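Side-chain contacts in xylulose kinase (Escherichia coli, PDB 2ITM), which catalyses the ATP-dependent phosphorylation of D-xylulose to D-xylulose 5-phosphate and, less efficiently, of 1-deoxy-D-xylulose: residues A25-K30 / G60-L65; L177-R182 / E264-K269; V89-I94 / R137-I142; P326-P331 / Q466-T471. One frame throughout, in Å; residues are numbered along the deposited sequence.

Along the chain the order is contact 1, contact 3, contact 2, contact 4, each closing before the next opens. Contacts 1 and 3 both belong to the N-terminal FGGY domain, with centres about 34 Å apart. Contact 1 sits at the edge strand 23-30 of the six-stranded sheet, and contact 3 joins a loop to the junction of two helices. Contact 2 connects the N-terminal domain to the C-terminal one, and its Val179 side chain is about 12 Å from bound D-xylulose. Contact 4 packs strand 328-333 on helix 459-479, about 47 Å from contacts 1 and 3, centre to centre. No two of them touch; they are separate packing points in a two-domain kinase.

Contact 1. Residues A25-K30 / G60-L65; sequences AAQTEK and GDQHSL
Gln62 leaves the end of helix 45-62 with CG anti to its carbonyl carbon (chi1 -77°), and the chain runs on extended (chi2 179°). These torsions carry its amide across to the backbone of Ala25 and Ala26. NE2 of Gln62 gives a hydrogen bond to O of Ala26 at 3.1 Å, with an N-H...O angle of 152°. The donor is tilted from the carbonyl plane, and the acceptor lies a little out of the amide plane. OE1 of Gln62 takes a hydrogen bond from a water at 3.0 Å. That water also accepts a weak bond from N of Ala26, at 3.4 Å. The amide therefore serves both polar backbone atoms of one residue, the oxygen directly and the nitrogen through the water. The direct bond, with the weaker water bridge, probably helps to fix the rotation of the amide. CB of Ala25 packs 3.7 Å from OE1 of Gln62. The amide of Gln27 stands nearly perpendicular to that of Gln62.

Strand 23-30 is the outermost strand on its side of the six-stranded sheet. Ala25, Gln27 and Glu29 bond to strand 11-17, so N and O of Ala26 face the other way, where Gln62 meets them. Helix 45-62 lies along this strand: Ala25 touches Leu59, Gln27 touches Ala58, and Glu29 forms a salt bridge with Arg54.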
loop_
_atom_site.group_PDB
_atom_site.type_symbol
_atom_site.label_atom_id
_atom_site.label_comp_id
_atom_site.label_asym_id
_atom_site.label_seq_id
_atom_site.Cartn_x
_atom_site.Cartn_y
_atom_site.Cartn_z
ATOM N N ALA A 25 0.702 38.204 26.146
ATOM C CA ALA A 25 1.098 37.044 26.907
ATOM C C ALA A 25 0.176 35.867 26.644
ATOM O O ALA A 25 -0.974 36.045 26.364
ATOM C CB ALA A 25 1.167 37.343 28.387
ATOM N N ALA A 26 0.719 34.670 26.750
ATOM C CA ALA A 26 -0.009 33.432 26.557
ATOM C C ALA A 26 0.393 32.397 27.568
ATOM O O ALA A 26 1.460 32.450 28.125
ATOM C CB ALA A 26 0.199 32.903 25.215
ATOM N N GLN A 27 -0.483 31.447 27.784
ATOM C CA GLN A 27 -0.231 30.389 28.693
ATOM C C GLN A 27 -1.052 29.170 28.337
ATOM O O GLN A 27 -2.200 29.279 28.013
ATOM C CB GLN A 27 -0.461 30.851 30.111
ATOM C CG GLN A 27 -0.040 29.889 31.161
ATOM C CD GLN A 27 1.439 29.599 31.158
ATOM O OE1 GLN A 27 2.220 30.453 31.478
ATOM N NE2 GLN A 27 1.804 28.394 30.822
ATOM N N THR A 28 -0.419 28.007 28.397
ATOM C CA THR A 28 -1.057 26.743 28.076
ATOM C C THR A 28 -0.964 25.687 29.159
ATOM O O THR A 28 0.010 25.597 29.861
ATOM C CB THR A 28 -0.485 26.148 26.793
ATOM O OG1 THR A 28 -0.893 26.897 25.666
ATOM C CG2 THR A 28 -1.106 24.908 26.501
ATOM N N GLU A 29 -1.990 24.872 29.278
ATOM C CA GLU A 29 -1.985 23.779 30.235
ATOM C C GLU A 29 -2.581 22.539 29.616
ATOM O O GLU A 29 -3.581 22.605 28.928
ATOM C CB GLU A 29 -2.777 24.152 31.476
ATOM C CG GLU A 29 -2.142 25.229 32.337
ATOM C CD GLU A 29 -1.002 24.690 33.154
ATOM O OE1 GLU A 29 -1.134 23.567 33.666
ATOM O OE2 GLU A 29 0.018 25.385 33.270
ATOM N N LYS A 30 -1.961 21.401 29.872
ATOM C CA LYS A 30 -2.350 20.171 29.222
ATOM C C LYS A 30 -3.572 19.551 29.852
ATOM O O LYS A 30 -3.889 19.808 31.000
ATOM C CB LYS A 30 -1.181 19.192 29.155
ATOM C CG LYS A 30 -0.194 19.511 28.048
ATOM C CD LYS A 30 0.857 18.432 27.862
ATOM C CE LYS A 30 2.140 19.032 27.331
ATOM N NZ LYS A 30 2.805 18.185 26.319
ATOM N N GLY A 60 -0.679 35.298 35.032
ATOM C CA GLY A 60 -0.657 36.476 35.855
ATOM C C GLY A 60 0.724 36.727 36.417
ATOM O O GLY A 60 1.094 37.861 36.653
ATOM N N ASP A 61 1.476 35.656 36.624
ATOM C CA ASP A 61 2.889 35.747 36.954
ATOM C C ASP A 61 3.650 36.512 35.882
ATOM O O ASP A 61 4.418 37.390 36.188
ATOM C CB ASP A 61 3.498 34.354 37.090
ATOM C CG ASP A 61 2.919 33.562 38.248
ATOM O OD1 ASP A 61 2.490 34.172 39.247
ATOM O OD2 ASP A 61 2.857 32.319 38.242
ATOM N N GLN A 62 3.417 36.138 34.630
ATOM C CA GLN A 62 4.012 36.790 33.494
ATOM C C GLN A 62 3.636 38.254 33.451
ATOM O O GLN A 62 4.469 39.111 33.233
ATOM C CB GLN A 62 3.561 36.155 32.194
ATOM C CG GLN A 62 4.228 34.860 31.856
ATOM C CD GLN A 62 3.710 34.266 30.562
ATOM O OE1 GLN A 62 3.739 34.914 29.521
ATOM N NE2 GLN A 62 3.237 33.028 30.625
ATOM N N HIS A 63 2.357 38.527 33.637
ATOM C CA HIS A 63 1.843 39.866 33.506
ATOM C C HIS A 63 0.575 40.078 34.308
ATOM O O HIS A 63 -0.318 39.263 34.288
ATOM C CB HIS A 63 1.592 40.217 32.046
ATOM C CG HIS A 63 1.305 41.665 31.830
ATOM N ND1 HIS A 63 2.156 42.498 31.144
ATOM C CD2 HIS A 63 0.276 42.436 32.241
ATOM C CE1 HIS A 63 1.659 43.718 31.132
ATOM N NE2 HIS A 63 0.518 43.708 31.792
ATOM N N SER A 64 0.506 41.214 34.981
ATOM C CA SER A 64 -0.679 41.571 35.732
ATOM C C SER A 64 -1.941 41.625 34.884
ATOM O O SER A 64 -1.941 42.110 33.773
ATOM C CB SER A 64 -0.476 42.871 36.503
ATOM O OG SER A 64 -1.690 43.388 36.986
ATOM N N LEU A 65 -3.013 41.123 35.449
ATOM C CA LEU A 65 -4.291 41.064 34.778
ATOM C C LEU A 65 -5.247 42.081 35.369
ATOM O O LEU A 65 -6.433 42.068 35.078
ATOM C CB LEU A 65 -4.867 39.664 34.916
ATOM C CG LEU A 65 -3.921 38.541 34.528
ATOM C CD1 LEU A 65 -4.613 37.188 34.620
ATOM C CD2 LEU A 65 -3.373 38.789 33.150
HETATM O O HOH W 1 4.070 33.986 26.635
#

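Contact 2. Residues L177-R182 / E264-K269; sequences LDVAKR and EGFLSK
The turn that presents Val179 and Ala180 to Phe266 is held by a hydrogen bond from N of Lys181 to OD1 of Asp178, at 3.1 Å. The donor meets OD1 from above the carboxylate plane, 37° out of it. The same nitrogen makes a weak bond to O of Asp178 at 3.0 Å. Bonding from the side chain to a backbone N three residues on makes this an Asx motif. It closes the turn. CB of Val179 points toward the loop 264-269.

No hydrogen bond crosses this packing contact between the N- and C-terminal domains, which is apolar packing against one side of a ring. CG1 of Val179 comes 3.5 Å from CE1 of Phe266. This branch is anti to the backbone N (chi1 172°), and the two side chains cross at about a right angle. On the same side of the ring plane, out past the CD2-CE2 bond, CB of Ala180 lies 3.8 Å from CD2 of Phe266. N of Ala180 sits over that face, 4.0 Å above the plane and displaced toward the rim.

The side chain of Val179 is about 12 Å from the bound D-xylulose. Phe266 belongs to the loop between strands 257-262 and 275-278, and its ring also meets Trp285. NE1 of Trp285 bonds to O of Val179, so both segments use this tryptophan. Val179 follows strand 177-178 and packs against helix 168-172 and strand 275-278.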
loop_
_atom_site.group_PDB
_atom_site.type_symbol
_atom_site.label_atom_id
_atom_site.label_comp_id
_atom_site.label_asym_id
_atom_site.label_seq_id
_atom_site.Cartn_x
_atom_site.Cartn_y
_atom_site.Cartn_z
ATOM N N LEU A 177 -30.899 23.157 18.844
ATOM C CA LEU A 177 -31.140 24.505 18.349
ATOM C C LEU A 177 -31.812 24.576 16.984
ATOM O O LEU A 177 -31.436 23.892 16.049
ATOM C CB LEU A 177 -29.868 25.340 18.351
ATOM C CG LEU A 177 -30.122 26.845 18.166
ATOM C CD1 LEU A 177 -30.509 27.499 19.470
ATOM C CD2 LEU A 177 -28.929 27.520 17.546
ATOM N N ASP A 178 -32.813 25.431 16.887
ATOM C CA ASP A 178 -33.316 25.851 15.602
ATOM C C ASP A 178 -32.426 26.919 14.993
ATOM O O ASP A 178 -32.483 28.068 15.380
ATOM C CB ASP A 178 -34.746 26.373 15.738
ATOM C CG ASP A 178 -35.394 26.616 14.400
ATOM O OD1 ASP A 178 -34.806 27.311 13.560
ATOM O OD2 ASP A 178 -36.499 26.145 14.103
ATOM N N VAL A 179 -31.613 26.523 14.030
ATOM C CA VAL A 179 -30.495 27.336 13.595
ATOM C C VAL A 179 -30.945 28.575 12.829
ATOM O O VAL A 179 -30.335 29.624 12.936
ATOM C CB VAL A 179 -29.496 26.528 12.772
ATOM C CG1 VAL A 179 -28.450 27.424 12.176
ATOM C CG2 VAL A 179 -28.860 25.461 13.615
ATOM N N ALA A 180 -32.024 28.439 12.069
ATOM C CA ALA A 180 -32.691 29.571 11.430
ATOM C C ALA A 180 -33.153 30.614 12.426
ATOM O O ALA A 180 -33.011 31.782 12.201
ATOM C CB ALA A 180 -33.858 29.094 10.594
ATOM N N LYS A 181 -33.714 30.161 13.536
ATOM C CA LYS A 181 -34.424 31.052 14.465
ATOM C C LYS A 181 -33.557 31.508 15.626
ATOM O O LYS A 181 -33.967 32.335 16.419
ATOM C CB LYS A 181 -35.708 30.399 14.973
ATOM C CG LYS A 181 -36.712 30.076 13.887
ATOM C CD LYS A 181 -38.120 30.018 14.437
ATOM C CE LYS A 181 -39.069 29.306 13.489
ATOM N NZ LYS A 181 -40.160 28.639 14.211
ATOM N N ARG A 182 -32.350 30.971 15.708
ATOM C CA ARG A 182 -31.424 31.312 16.779
ATOM C C ARG A 182 -32.061 31.108 18.148
ATOM O O ARG A 182 -31.887 31.904 19.055
ATOM C CB ARG A 182 -30.892 32.716 16.616
ATOM C CG ARG A 182 -30.374 33.016 15.210
ATOM C CD ARG A 182 -29.798 34.393 15.002
ATOM N NE ARG A 182 -28.416 34.499 15.439
ATOM C CZ ARG A 182 -27.369 34.087 14.753
ATOM N NH1 ARG A 182 -27.508 33.507 13.561
ATOM N NH2 ARG A 182 -26.162 34.229 15.258
ATOM N N GLU A 264 -24.536 33.550 3.291
ATOM C CA GLU A 264 -25.607 34.516 3.191
ATOM C C GLU A 264 -26.885 34.031 3.859
ATOM O O GLU A 264 -27.676 33.301 3.277
ATOM C CB GLU A 264 -25.861 34.889 1.738
ATOM C CG GLU A 264 -26.637 36.176 1.547
ATOM C CD GLU A 264 -25.907 37.397 2.064
ATOM O OE1 GLU A 264 -24.858 37.744 1.505
ATOM O OE2 GLU A 264 -26.385 38.015 3.024
ATOM N N GLY A 265 -27.062 34.459 5.096
ATOM C CA GLY A 265 -28.030 33.868 5.978
ATOM C C GLY A 265 -27.874 32.378 6.149
ATOM O O GLY A 265 -26.817 31.816 5.923
ATOM N N PHE A 266 -28.957 31.730 6.541
ATOM C CA PHE A 266 -28.913 30.321 6.853
ATOM C C PHE A 266 -29.061 29.423 5.634
ATOM O O PHE A 266 -30.010 29.539 4.872
ATOM C CB PHE A 266 -29.949 29.978 7.901
ATOM C CG PHE A 266 -30.040 28.528 8.198
ATOM C CD1 PHE A 266 -28.922 27.824 8.543
ATOM C CD2 PHE A 266 -31.239 27.880 8.133
ATOM C CE1 PHE A 266 -29.005 26.498 8.813
ATOM C CE2 PHE A 266 -31.323 26.557 8.409
ATOM C CZ PHE A 266 -30.209 25.861 8.747
ATOM N N LEU A 267 -28.101 28.525 5.465
ATOM C CA LEU A 267 -28.094 27.585 4.360
ATOM C C LEU A 267 -28.195 26.139 4.843
ATOM O O LEU A 267 -27.417 25.716 5.675
ATOM C CB LEU A 267 -26.832 27.764 3.527
ATOM C CG LEU A 267 -26.791 28.973 2.604
ATOM C CD1 LEU A 267 -25.485 29.044 1.893
ATOM C CD2 LEU A 267 -27.924 28.894 1.613
ATOM N N SER A 268 -29.148 25.413 4.287
ATOM C CA SER A 268 -29.341 24.002 4.597
ATOM C C SER A 268 -29.185 23.120 3.357
ATOM O O SER A 268 -30.025 23.132 2.464
ATOM C CB SER A 268 -30.720 23.791 5.201
ATOM O OG SER A 268 -30.774 22.609 5.966
ATOM N N LYS A 269 -28.100 22.367 3.297
ATOM C CA LYS A 269 -28.012 21.225 2.405
ATOM C C LYS A 269 -27.406 20.046 3.152
ATOM O O LYS A 269 -26.226 19.753 3.010
ATOM C CB LYS A 269 -27.162 21.562 1.173
ATOM C CG LYS A 269 -27.528 20.777 -0.077
ATOM C CD LYS A 269 -27.364 21.606 -1.349
ATOM C CE LYS A 269 -25.916 21.621 -1.825
ATOM N NZ LYS A 269 -25.598 20.591 -2.839
#

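Contact 3. Residues V89-I94 / R137-I142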
loop_
_atom_site.group_PDB
_atom_site.type_symbol
_atom_site.label_atom_id
_atom_site.label_comp_id
_atom_site.label_asym_id
_atom_site.label_seq_id
_atom_site.Cartn_x
_atom_site.Cartn_y
_atom_site.Cartn_z
ATOM N N VAL A 89 -21.843 17.429 39.071
ATOM C CA VAL A 89 -21.521 16.713 37.854
ATOM C C VAL A 89 -21.907 15.239 37.932
ATOM O O VAL A 89 -21.352 14.493 38.718
ATOM C CB VAL A 89 -20.048 16.894 37.457
ATOM C CG1 VAL A 89 -19.647 15.889 36.433
ATOM C CG2 VAL A 89 -19.816 18.291 36.920
ATOM N N LEU A 90 -22.851 14.883 37.083
ATOM C CA LEU A 90 -23.553 13.618 37.172
ATOM C C LEU A 90 -22.715 12.472 36.606
ATOM O O LEU A 90 -22.683 11.390 37.159
ATOM C CB LEU A 90 -24.858 13.712 36.402
ATOM C CG LEU A 90 -26.191 13.614 37.129
ATOM C CD1 LEU A 90 -26.036 13.476 38.622
ATOM C CD2 LEU A 90 -27.141 14.728 36.762
ATOM N N ARG A 91 -22.054 12.735 35.488
ATOM C CA ARG A 91 -21.121 11.802 34.882
ATOM C C ARG A 91 -20.033 12.539 34.147
ATOM O O ARG A 91 -20.098 13.737 33.993
ATOM C CB ARG A 91 -21.854 10.861 33.933
ATOM C CG ARG A 91 -22.198 11.466 32.586
ATOM C CD ARG A 91 -23.112 10.612 31.725
ATOM N NE ARG A 91 -22.611 9.250 31.489
ATOM C CZ ARG A 91 -21.372 8.935 31.153
ATOM N NH1 ARG A 91 -20.466 9.869 30.989
ATOM N NH2 ARG A 91 -21.039 7.670 30.976
ATOM N N PRO A 92 -19.015 11.829 33.693
ATOM C CA PRO A 92 -17.965 12.470 32.910
ATOM C C PRO A 92 -18.501 13.016 31.587
ATOM O O PRO A 92 -19.448 12.481 31.041
ATOM C CB PRO A 92 -16.951 11.323 32.657
ATOM C CG PRO A 92 -17.171 10.398 33.762
ATOM C CD PRO A 92 -18.638 10.451 34.030
ATOM N N ALA A 93 -17.903 14.101 31.116
ATOM C CA ALA A 93 -18.306 14.705 29.865
ATOM C C ALA A 93 -18.065 13.787 28.677
ATOM O O ALA A 93 -16.994 13.250 28.507
ATOM C CB ALA A 93 -17.635 16.043 29.667
ATOM N N ILE A 94 -19.094 13.612 27.864
ATOM C CA ILE A 94 -18.996 12.850 26.639
ATOM C C ILE A 94 -18.644 13.745 25.458
ATOM O O ILE A 94 -19.461 14.538 25.026
ATOM C CB ILE A 94 -20.324 12.146 26.364
ATOM C CG1 ILE A 94 -20.728 11.271 27.539
ATOM C CG2 ILE A 94 -20.267 11.366 25.076
ATOM C CD1 ILE A 94 -22.077 10.748 27.409
ATOM N N ARG A 137 -31.037 5.787 27.708
ATOM C CA ARG A 137 -31.270 4.403 27.344
ATOM C C ARG A 137 -30.360 3.475 28.115
ATOM O O ARG A 137 -30.721 2.356 28.423
ATOM C CB ARG A 137 -31.058 4.208 25.850
ATOM C CG ARG A 137 -32.208 4.698 25.010
ATOM C CD ARG A 137 -31.865 4.983 23.565
ATOM N NE ARG A 137 -31.575 3.764 22.828
ATOM C CZ ARG A 137 -32.497 2.921 22.394
ATOM N NH1 ARG A 137 -33.782 3.152 22.618
ATOM N NH2 ARG A 137 -32.128 1.839 21.736
ATOM N N HIS A 138 -29.173 3.955 28.436
ATOM C CA HIS A 138 -28.176 3.111 29.052
ATOM C C HIS A 138 -27.893 3.451 30.513
ATOM O O HIS A 138 -27.354 2.635 31.247
ATOM C CB HIS A 138 -26.896 3.138 28.232
ATOM C CG HIS A 138 -27.029 2.502 26.891
ATOM N ND1 HIS A 138 -26.591 1.229 26.628
ATOM C CD2 HIS A 138 -27.558 2.962 25.738
ATOM C CE1 HIS A 138 -26.845 0.931 25.370
ATOM N NE2 HIS A 138 -27.430 1.967 24.806
ATOM N N GLU A 139 -28.256 4.656 30.924
ATOM C CA GLU A 139 -28.029 5.099 32.289
ATOM C C GLU A 139 -29.235 5.862 32.855
ATOM O O GLU A 139 -29.130 7.019 33.217
ATOM C CB GLU A 139 -26.774 5.966 32.375
ATOM C CG GLU A 139 -25.484 5.232 32.053
ATOM C CD GLU A 139 -24.294 6.146 31.888
ATOM O OE1 GLU A 139 -23.226 5.667 31.498
ATOM O OE2 GLU A 139 -24.420 7.346 32.156
ATOM N N PRO A 140 -30.379 5.198 32.919
ATOM C CA PRO A 140 -31.638 5.874 33.234
ATOM C C PRO A 140 -31.591 6.545 34.599
ATOM O O PRO A 140 -32.246 7.550 34.827
ATOM C CB PRO A 140 -32.649 4.731 33.228
ATOM C CG PRO A 140 -31.857 3.531 33.459
ATOM C CD PRO A 140 -30.561 3.746 32.788
ATOM N N GLU A 141 -30.797 5.979 35.491
ATOM C CA GLU A 141 -30.629 6.513 36.820
ATOM C C GLU A 141 -29.971 7.880 36.801
ATOM O O GLU A 141 -30.360 8.764 37.544
ATOM C CB GLU A 141 -29.790 5.551 37.644
ATOM C CG GLU A 141 -29.884 4.105 37.185
ATOM C CD GLU A 141 -29.015 3.798 35.976
ATOM O OE1 GLU A 141 -29.215 2.737 35.358
ATOM O OE2 GLU A 141 -28.133 4.605 35.647
ATOM N N ILE A 142 -28.974 8.039 35.943
ATOM C CA ILE A 142 -28.386 9.341 35.656
ATOM C C ILE A 142 -29.371 10.296 35.000
ATOM O O ILE A 142 -29.510 11.420 35.431
ATOM C CB ILE A 142 -27.169 9.196 34.755
ATOM C CG1 ILE A 142 -26.103 8.309 35.390
ATOM C CG2 ILE A 142 -26.651 10.533 34.352
ATOM C CD1 ILE A 142 -25.501 8.858 36.607
#
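A side-on arginine-carboxylate salt bridge, Arg91 to Glu139, joins the approach to strand 93-94 with the break between helices 128-138 and 140-143. NE of Arg91 bonds to OE2 of Glu139 at 2.7 Å, and NH2 of Arg91 to OE1 of Glu139 at 3.0 Å. Both bonds are nearly straight (166° and 173°). Both oxygens use their syn lone pairs, and the two groups are almost coplanar. CG of Arg91 lies between the backbone N and the carbonyl carbon (chi1 78°), and a bend at chi3 turns the guanidinium edge to Glu139. Beside the bridge, CG of Leu90 meets CG2 of Ile142 at 4.2 Å. CD1 of Ile142 lies 3.8 Å from O of Leu90.

Replacing Arg91 with leucine would probably leave the Glu139 carboxylate without its mate and free to turn. NH1 of Arg91 also forms a salt bridge with Glu42, and CD1 of Ile94 covers part of one guanidinium face. The two carboxylates probably offset the closeness of Arg91 and Arg100, and the paired guanidinium probably favours an ionised Glu139.

Contact 4. Residues P326-P331 / Q466-T471; sequences PVWFLP and QPRRET
Trp328 lies between Thr471 and Pro326, one over each face of its ring. CG2 of Thr471 sits 3.8 Å from the centroid of the six-membered ring and 26° off its normal, a CH-pi contact over the face. The methyl is closest to CH2 of Trp328, at 3.4 Å. The two side chains cross at about a right angle. The CB-CG2 bond of Thr471 lies nearly parallel to the indole, so the methyl is laid over the ring sidelong. CB of Pro326, two residues earlier in the chain, covers the opposite face of Trp328, 3.5 Å above the plane.

The torsion of Thr471 decides which branch meets the ring. With CG2 anti to the backbone N, the methyl faces Trp328 and OG1 (chi1 -74°) turns back to the helix. There OG1 bonds to O of Pro467 at 3.2 Å. N of Thr471 reaches the same oxygen at 3.0 Å, from the other face of the carbonyl plane. The OG1 bond helps to fix the rotation of the side chain. O of Arg468 approaches CZ3 of Trp328 at 3.6 Å, obliquely.

With a serine in place of Trp328, a gap would probably open between Pro326 and Thr471, and the threonine methyl would lose its aromatic surface. Trp328 also touches Leu475. The arrangement is strand-on-helix packing, with an aromatic side chain from the antiparallel strand pair 328-333/345-353 laid on helix 459-479.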
loop_
_atom_site.group_PDB
_atom_site.type_symbol
_atom_site.label_atom_id
_atom_site.label_comp_id
_atom_site.label_asym_id
_atom_site.label_seq_id
_atom_site.Cartn_x
_atom_site.Cartn_y
_atom_site.Cartn_z
ATOM N N PRO A 326 1.667 9.047 -14.249
ATOM C CA PRO A 326 1.280 9.536 -12.913
ATOM C C PRO A 326 1.203 8.386 -11.927
ATOM O O PRO A 326 0.706 7.325 -12.268
ATOM C CB PRO A 326 -0.103 10.130 -13.156
ATOM C CG PRO A 326 -0.143 10.404 -14.595
ATOM C CD PRO A 326 0.630 9.327 -15.250
ATOM N N VAL A 327 1.728 8.612 -10.733
ATOM C CA VAL A 327 1.277 7.950 -9.524
ATOM C C VAL A 327 0.083 8.695 -8.983
ATOM O O VAL A 327 0.042 9.908 -9.030
ATOM C CB VAL A 327 2.356 8.002 -8.446
ATOM C CG1 VAL A 327 1.984 7.149 -7.292
ATOM C CG2 VAL A 327 3.665 7.577 -8.997
ATOM N N TRP A 328 -0.883 7.956 -8.458
ATOM C CA TRP A 328 -2.040 8.560 -7.832
ATOM C C TRP A 328 -2.056 8.323 -6.324
ATOM O O TRP A 328 -2.078 7.194 -5.866
ATOM C CB TRP A 328 -3.329 8.070 -8.491
ATOM C CG TRP A 328 -3.354 8.301 -9.955
ATOM C CD1 TRP A 328 -2.885 7.475 -10.912
ATOM C CD2 TRP A 328 -3.867 9.445 -10.632
ATOM N NE1 TRP A 328 -3.068 8.026 -12.150
ATOM C CE2 TRP A 328 -3.675 9.240 -12.003
ATOM C CE3 TRP A 328 -4.480 10.627 -10.219
ATOM C CZ2 TRP A 328 -4.055 10.173 -12.953
ATOM C CZ3 TRP A 328 -4.860 11.542 -11.161
ATOM C CH2 TRP A 328 -4.649 11.312 -12.511
ATOM N N PHE A 329 -2.048 9.406 -5.564
ATOM C CA PHE A 329 -2.223 9.333 -4.124
ATOM C C PHE A 329 -3.649 9.661 -3.736
ATOM O O PHE A 329 -4.135 10.738 -4.019
ATOM C CB PHE A 329 -1.232 10.260 -3.411
ATOM C CG PHE A 329 -1.332 10.235 -1.913
ATOM C CD1 PHE A 329 -0.951 9.127 -1.196
ATOM C CD2 PHE A 329 -1.782 11.334 -1.222
ATOM C CE1 PHE A 329 -1.026 9.118 0.163
ATOM C CE2 PHE A 329 -1.864 11.323 0.136
ATOM C CZ PHE A 329 -1.487 10.210 0.828
ATOM N N LEU A 330 -4.323 8.720 -3.094
ATOM C CA LEU A 330 -5.678 8.949 -2.652
ATOM C C LEU A 330 -5.791 8.985 -1.134
ATOM O O LEU A 330 -5.745 7.963 -0.473
ATOM C CB LEU A 330 -6.634 7.934 -3.279
ATOM C CG LEU A 330 -6.477 7.633 -4.774
ATOM C CD1 LEU A 330 -7.003 6.296 -5.128
ATOM C CD2 LEU A 330 -7.092 8.676 -5.633
ATOM N N PRO A 331 -5.922 10.188 -0.593
ATOM C CA PRO A 331 -6.022 10.359 0.845
ATOM C C PRO A 331 -7.463 10.345 1.290
ATOM O O PRO A 331 -8.286 11.081 0.782
ATOM C CB PRO A 331 -5.405 11.705 1.071
ATOM C CG PRO A 331 -5.699 12.459 -0.173
ATOM C CD PRO A 331 -6.010 11.471 -1.268
ATOM N N GLN A 466 -7.562 19.785 -14.730
ATOM C CA GLN A 466 -8.960 19.423 -14.671
ATOM C C GLN A 466 -9.231 17.948 -14.963
ATOM O O GLN A 466 -9.955 17.309 -14.230
ATOM C CB GLN A 466 -9.820 20.337 -15.528
ATOM C CG GLN A 466 -10.053 21.706 -14.944
ATOM C CD GLN A 466 -10.972 21.692 -13.759
ATOM O OE1 GLN A 466 -12.162 21.414 -13.895
ATOM N NE2 GLN A 466 -10.436 22.000 -12.589
ATOM N N PRO A 467 -8.639 17.408 -16.020
ATOM C CA PRO A 467 -8.770 15.979 -16.299
ATOM C C PRO A 467 -8.164 15.085 -15.229
ATOM O O PRO A 467 -8.628 13.983 -15.040
ATOM C CB PRO A 467 -8.040 15.792 -17.627
ATOM C CG PRO A 467 -7.265 17.025 -17.848
ATOM C CD PRO A 467 -7.901 18.107 -17.077
ATOM N N ARG A 468 -7.145 15.569 -14.538
ATOM C CA ARG A 468 -6.593 14.839 -13.414
ATOM C C ARG A 468 -7.536 14.779 -12.208
ATOM O O ARG A 468 -7.622 13.768 -11.538
ATOM C CB ARG A 468 -5.233 15.399 -13.016
ATOM C CG ARG A 468 -4.188 15.260 -14.088
ATOM C CD ARG A 468 -2.897 15.985 -13.810
ATOM N NE ARG A 468 -1.737 15.193 -14.194
ATOM C CZ ARG A 468 -1.217 15.216 -15.397
ATOM N NH1 ARG A 468 -1.758 15.995 -16.312
ATOM N NH2 ARG A 468 -0.169 14.480 -15.701
ATOM N N ARG A 469 -8.232 15.884 -11.958
ATOM C CA ARG A 469 -9.262 15.973 -10.928
ATOM C C ARG A 469 -10.384 14.984 -11.202
ATOM O O ARG A 469 -10.835 14.296 -10.308
ATOM C CB ARG A 469 -9.834 17.396 -10.863
ATOM C CG ARG A 469 -9.116 18.347 -9.919
ATOM C CD ARG A 469 -9.361 19.806 -10.181
ATOM N NE ARG A 469 -10.446 20.390 -9.402
ATOM C CZ ARG A 469 -10.908 19.899 -8.284
ATOM N NH1 ARG A 469 -10.381 18.800 -7.786
ATOM N NH2 ARG A 469 -11.900 20.496 -7.656
ATOM N N GLU A 470 -10.822 14.944 -12.452
ATOM C CA GLU A 470 -11.805 13.985 -12.925
ATOM C C GLU A 470 -11.335 12.566 -12.695
ATOM O O GLU A 470 -12.077 11.729 -12.243
ATOM C CB GLU A 470 -12.020 14.217 -14.404
ATOM C CG GLU A 470 -13.242 13.577 -15.008
ATOM C CD GLU A 470 -13.363 13.910 -16.483
ATOM O OE1 GLU A 470 -13.155 15.084 -16.847
ATOM O OE2 GLU A 470 -13.639 12.996 -17.268
ATOM N N THR A 471 -10.085 12.312 -13.015
ATOM C CA THR A 471 -9.528 10.990 -12.853
ATOM C C THR A 471 -9.415 10.603 -11.379
ATOM O O THR A 471 -9.830 9.530 -10.979
ATOM C CB THR A 471 -8.182 10.879 -13.577
ATOM O OG1 THR A 471 -8.406 10.802 -14.983
ATOM C CG2 THR A 471 -7.528 9.569 -13.267
#